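Local atomic coordinates of Endoglucanase(Endo-1,4-beta-glucanase)protein (PDB entry 6R2J), a protein that probably hydrolyses beta-1,4-glucosidic bonds of cellulose-like glucans as a family 5 endoglucanase and binds cellobiose. Residues Arg164-Glu175 against Phe192-Ile202. Numbering follows the deposited sequence.
Sequences REVDDQTLIFIE and FLINDPADRLI
R200 lays the carbons of its extended side chain along the turn that leads into strand 171-175, with CD 3.0 Å from Q169 O and CB against CD2 of L171. Its backbone O receives N-H of I172 at 3.0 Å, the first of three bonds joining parallel neighbours of a TIM barrel; I202 N to I172 O and I174 N to I202 O follow. On one face of this sheet, I202 CD1 touches both CD1 of L171 and CE2 of F173, at 3.9 Å each. On the other, I174 splits its branches: with chi1 at -54°, CG1 stands beside the backbone N and meets CD2 of L201 at 3.5 Å, while CG2 points to CZ of F192. Further along, E175, its side chain about 7 Å from a bound glucose, bonds to E144 N.

At the N-terminal end of the strands, R164 grips D196 side-on, NE to OD1 and NH2 to OD2, both 2.6 Å, with the guanidinium and carboxylate planes 29° apart. From the opposite face of the carboxylate, A198 N reaches OD1, closing an Asx turn, and R200 N reaches OD2. CD1 of I172 covers one face of the guanidinium, whose NH1 also bonds to the carbonyl oxygens of T170 and D167. A leucine at R164 would probably leave D196 without its charge partner and the T170 carbonyl without its main donor. In this example a partly exposed salt bridge joins the end of helix 152-166 and the loop before strand 171-175 to the D196-D199 turn before strand 201-206, each carboxylate oxygen taking one guanidinium and one backbone N-H.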
loop_
_atom_site.group_PDB
_atom_site.type_symbol
_atom_site.label_atom_id
_atom_site.label_comp_id
_atom_site.label_asym_id
_atom_site.label_seq_id
_atom_site.Cartn_x
_atom_site.Cartn_y
_atom_site.Cartn_z
ATOM N N ARG A 164 -18.072 6.503 1.825
ATOM C CA ARG A 164 -19.047 5.910 2.730
ATOM C C ARG A 164 -20.464 6.277 2.350
ATOM O O ARG A 164 -21.402 5.719 2.937
ATOM C CB ARG A 164 -18.738 6.321 4.179
ATOM C CG ARG A 164 -17.370 5.818 4.687
ATOM C CD ARG A 164 -17.487 4.325 4.949
ATOM N NE ARG A 164 -16.338 3.763 5.645
ATOM C CZ ARG A 164 -15.626 2.750 5.184
ATOM N NH1 ARG A 164 -15.933 2.173 4.034
ATOM N NH2 ARG A 164 -14.604 2.307 5.877
ATOM N N GLU A 165 -20.625 7.201 1.390
ATOM C CA GLU A 165 -21.937 7.489 0.819
ATOM C C GLU A 165 -22.402 6.356 -0.088
ATOM O O GLU A 165 -23.606 6.181 -0.307
ATOM C CB GLU A 165 -21.877 8.766 -0.025
ATOM C CG GLU A 165 -21.629 10.079 0.703
ATOM C CD GLU A 165 -21.409 11.246 -0.307
ATOM O OE1 GLU A 165 -22.045 11.213 -1.382
ATOM O OE2 GLU A 165 -20.597 12.174 -0.062
ATOM N N VAL A 166 -21.461 5.608 -0.649
ATOM C CA VAL A 166 -21.786 4.519 -1.554
ATOM C C VAL A 166 -21.368 3.151 -1.032
ATOM O O VAL A 166 -21.950 2.144 -1.469
ATOM C CB VAL A 166 -21.219 4.748 -2.976
ATOM C CG1 VAL A 166 -21.740 6.053 -3.575
ATOM C CG2 VAL A 166 -19.716 4.700 -2.961
ATOM N N ASP A 167 -20.385 3.060 -0.124
ATOM C CA ASP A 167 -19.855 1.771 0.341
ATOM C C ASP A 167 -19.479 1.898 1.810
ATOM O O ASP A 167 -18.501 2.588 2.165
ATOM C CB ASP A 167 -18.680 1.301 -0.538
ATOM C CG ASP A 167 -18.134 -0.088 -0.145
ATOM O OD1 ASP A 167 -18.292 -0.507 1.012
ATOM O OD2 ASP A 167 -17.511 -0.770 -0.995
ATOM N N ASP A 168 -20.249 1.232 2.684
ATOM C CA ASP A 168 -19.931 1.176 4.109
ATOM C C ASP A 168 -19.286 -0.139 4.549
ATOM O O ASP A 168 -19.131 -0.425 5.775
ATOM C CB ASP A 168 -21.193 1.432 4.888
ATOM C CG ASP A 168 -22.206 0.299 4.691
ATOM O OD1 ASP A 168 -21.936 -0.572 3.819
ATOM O OD2 ASP A 168 -23.233 0.250 5.410
ATOM N N GLN A 169 -18.795 -0.911 3.592
ATOM C CA GLN A 169 -18.255 -2.223 3.870
ATOM C C GLN A 169 -16.774 -2.340 3.564
ATOM O O GLN A 169 -16.075 -3.052 4.283
ATOM C CB GLN A 169 -19.009 -3.341 3.128
ATOM C CG GLN A 169 -20.464 -3.454 3.427
ATOM C CD GLN A 169 -20.723 -3.963 4.802
ATOM O OE1 GLN A 169 -20.188 -4.977 5.172
ATOM N NE2 GLN A 169 -21.518 -3.257 5.578
ATOM N N THR A 170 -16.279 -1.659 2.540
ATOM C CA THR A 170 -14.870 -1.756 2.199
ATOM C C THR A 170 -14.011 -1.038 3.238
ATOM O O THR A 170 -14.365 0.043 3.730
ATOM C CB THR A 170 -14.659 -1.165 0.803
ATOM O OG1 THR A 170 -13.334 -1.432 0.332
ATOM C CG2 THR A 170 -14.876 0.326 0.805
ATOM N N LEU A 171 -12.881 -1.673 3.583
ATOM C CA LEU A 171 -11.835 -1.016 4.354
ATOM C C LEU A 171 -11.281 0.192 3.601
ATOM O O LEU A 171 -11.223 0.229 2.371
ATOM C CB LEU A 171 -10.686 -1.988 4.627
ATOM C CG LEU A 171 -11.053 -3.209 5.467
ATOM C CD1 LEU A 171 -9.863 -4.104 5.650
ATOM C CD2 LEU A 171 -11.632 -2.788 6.798
ATOM N N ILE A 172 -10.840 1.181 4.369
ATOM C CA ILE A 172 -10.155 2.348 3.824
ATOM C C ILE A 172 -8.848 2.508 4.584
ATOM O O ILE A 172 -8.843 2.470 5.825
ATOM C CB ILE A 172 -10.991 3.641 3.925
ATOM C CG1 ILE A 172 -12.254 3.545 3.074
ATOM C CG2 ILE A 172 -10.094 4.883 3.533
ATOM C CD1 ILE A 172 -13.303 4.615 3.414
ATOM N N PHE A 173 -7.753 2.714 3.831
ATOM C CA PHE A 173 -6.400 2.865 4.352
ATOM C C PHE A 173 -5.961 4.320 4.252
ATOM O O PHE A 173 -5.995 4.934 3.167
ATOM C CB PHE A 173 -5.457 1.908 3.623
ATOM C CG PHE A 173 -5.856 0.449 3.816
ATOM C CD1 PHE A 173 -6.898 -0.106 3.104
ATOM C CD2 PHE A 173 -5.204 -0.360 4.740
ATOM C CE1 PHE A 173 -7.266 -1.409 3.309
ATOM C CE2 PHE A 173 -5.569 -1.693 4.913
ATOM C CZ PHE A 173 -6.598 -2.188 4.212
ATOM N N ILE A 174 -5.571 4.860 5.403
ATOM C CA ILE A 174 -5.218 6.261 5.550
ATOM C C ILE A 174 -3.712 6.361 5.800
ATOM O O ILE A 174 -3.202 5.903 6.831
ATOM C CB ILE A 174 -6.021 6.933 6.680
ATOM C CG1 ILE A 174 -7.534 6.730 6.490
ATOM C CG2 ILE A 174 -5.673 8.451 6.768
ATOM C CD1 ILE A 174 -8.130 7.370 5.253
ATOM N N GLU A 175 -3.013 7.013 4.879
ATOM C CA GLU A 175 -1.638 7.429 5.062
ATOM C C GLU A 175 -1.559 8.851 5.641
ATOM O O GLU A 175 -2.538 9.627 5.637
ATOM C CB GLU A 175 -0.895 7.327 3.710
ATOM C CG GLU A 175 -0.952 5.892 3.170
ATOM C CD GLU A 175 -0.114 5.656 1.943
ATOM O OE1 GLU A 175 1.019 6.160 1.908
ATOM O OE2 GLU A 175 -0.604 4.939 1.012
ATOM N N PHE A 192 -3.629 13.282 14.164
ATOM C CA PHE A 192 -4.246 12.941 12.895
ATOM C C PHE A 192 -5.380 11.953 13.178
ATOM O O PHE A 192 -5.193 10.957 13.894
ATOM C CB PHE A 192 -3.152 12.399 11.947
ATOM C CG PHE A 192 -3.636 12.080 10.552
ATOM C CD1 PHE A 192 -4.463 12.960 9.860
ATOM C CD2 PHE A 192 -3.277 10.880 9.948
ATOM C CE1 PHE A 192 -4.936 12.647 8.591
ATOM C CE2 PHE A 192 -3.765 10.534 8.694
ATOM C CZ PHE A 192 -4.590 11.426 7.997
ATOM N N LEU A 193 -6.571 12.257 12.648
ATOM C CA LEU A 193 -7.739 11.419 12.913
ATOM C C LEU A 193 -8.806 11.673 11.870
ATOM O O LEU A 193 -9.370 12.767 11.813
ATOM C CB LEU A 193 -8.318 11.717 14.298
ATOM C CG LEU A 193 -9.293 10.666 14.853
ATOM C CD1 LEU A 193 -9.634 10.965 16.335
ATOM C CD2 LEU A 193 -10.584 10.600 14.059
ATOM N N ILE A 194 -9.125 10.656 11.118
ATOM C CA ILE A 194 -10.197 10.684 10.133
ATOM C C ILE A 194 -11.425 9.992 10.711
ATOM O O ILE A 194 -11.326 8.964 11.394
ATOM C CB ILE A 194 -9.732 10.010 8.821
ATOM C CG1 ILE A 194 -8.404 10.621 8.364
ATOM C CG2 ILE A 194 -10.789 10.122 7.734
ATOM C CD1 ILE A 194 -8.531 12.091 7.961
ATOM N N ASN A 195 -12.590 10.535 10.416
ATOM C CA ASN A 195 -13.829 10.012 10.961
ATOM C C ASN A 195 -14.418 8.966 10.020
ATOM O O ASN A 195 -14.624 9.240 8.826
ATOM C CB ASN A 195 -14.813 11.157 11.136
ATOM C CG ASN A 195 -14.338 12.181 12.130
ATOM O OD1 ASN A 195 -13.956 11.848 13.242
ATOM N ND2 ASN A 195 -14.345 13.455 11.721
ATOM N N ASP A 196 -14.663 7.777 10.564
ATOM C CA ASP A 196 -15.295 6.682 9.833
ATOM C C ASP A 196 -16.291 6.007 10.763
ATOM O O ASP A 196 -15.905 5.191 11.615
ATOM C CB ASP A 196 -14.316 5.659 9.272
ATOM C CG ASP A 196 -15.024 4.563 8.466
ATOM O OD1 ASP A 196 -16.190 4.731 8.069
ATOM O OD2 ASP A 196 -14.411 3.521 8.204
ATOM N N PRO A 197 -17.574 6.348 10.656
ATOM C CA PRO A 197 -18.581 5.691 11.503
ATOM C C PRO A 197 -18.734 4.202 11.191
ATOM O O PRO A 197 -19.389 3.488 11.964
ATOM C CB PRO A 197 -19.876 6.478 11.201
ATOM C CG PRO A 197 -19.623 7.134 9.916
ATOM C CD PRO A 197 -18.152 7.439 9.871
ATOM N N ALA A 198 -18.183 3.708 10.065
ATOM C CA ALA A 198 -18.256 2.288 9.734
ATOM C C ALA A 198 -17.268 1.485 10.579
ATOM O O ALA A 198 -17.329 0.251 10.567
ATOM C CB ALA A 198 -17.982 2.029 8.214
ATOM N N ASP A 199 -16.308 2.155 11.236
ATOM C CA ASP A 199 -15.213 1.489 11.938
ATOM C C ASP A 199 -14.460 0.537 10.999
ATOM O O ASP A 199 -14.176 -0.622 11.317
ATOM C CB ASP A 199 -15.752 0.802 13.183
ATOM C CG ASP A 199 -14.687 0.499 14.170
ATOM O OD1 ASP A 199 -13.557 0.977 14.007
ATOM O OD2 ASP A 199 -14.968 -0.262 15.108
ATOM N N ARG A 200 -14.176 1.018 9.797
ATOM C CA ARG A 200 -13.452 0.210 8.827
ATOM C C ARG A 200 -12.345 1.012 8.205
ATOM O O ARG A 200 -12.211 1.109 6.985
ATOM C CB ARG A 200 -14.365 -0.397 7.790
ATOM C CG ARG A 200 -15.130 -1.602 8.320
ATOM C CD ARG A 200 -16.012 -2.103 7.178
ATOM N NE ARG A 200 -16.675 -3.376 7.507
ATOM C CZ ARG A 200 -17.735 -3.547 8.285
ATOM N NH1 ARG A 200 -18.212 -2.498 8.883
ATOM N NH2 ARG A 200 -18.223 -4.789 8.510
ATOM N N LEU A 201 -11.532 1.606 9.067
ATOM C CA LEU A 201 -10.392 2.420 8.666
ATOM C C LEU A 201 -9.134 1.842 9.296
ATOM O O LEU A 201 -9.160 1.399 10.456
ATOM C CB LEU A 201 -10.577 3.838 9.197
ATOM C CG LEU A 201 -9.871 5.050 8.602
ATOM C CD1 LEU A 201 -10.897 6.129 8.497
ATOM C CD2 LEU A 201 -8.727 5.355 9.535
ATOM N N ILE A 202 -8.038 1.873 8.533
ATOM C CA ILE A 202 -6.726 1.435 9.005
ATOM C C ILE A 202 -5.706 2.480 8.568
ATOM O O ILE A 202 -5.775 3.013 7.458
ATOM C CB ILE A 202 -6.369 0.016 8.500
ATOM C CG1 ILE A 202 -7.443 -0.957 9.014
ATOM C CG2 ILE A 202 -4.981 -0.363 8.930
ATOM C CD1 ILE A 202 -7.504 -2.302 8.241
#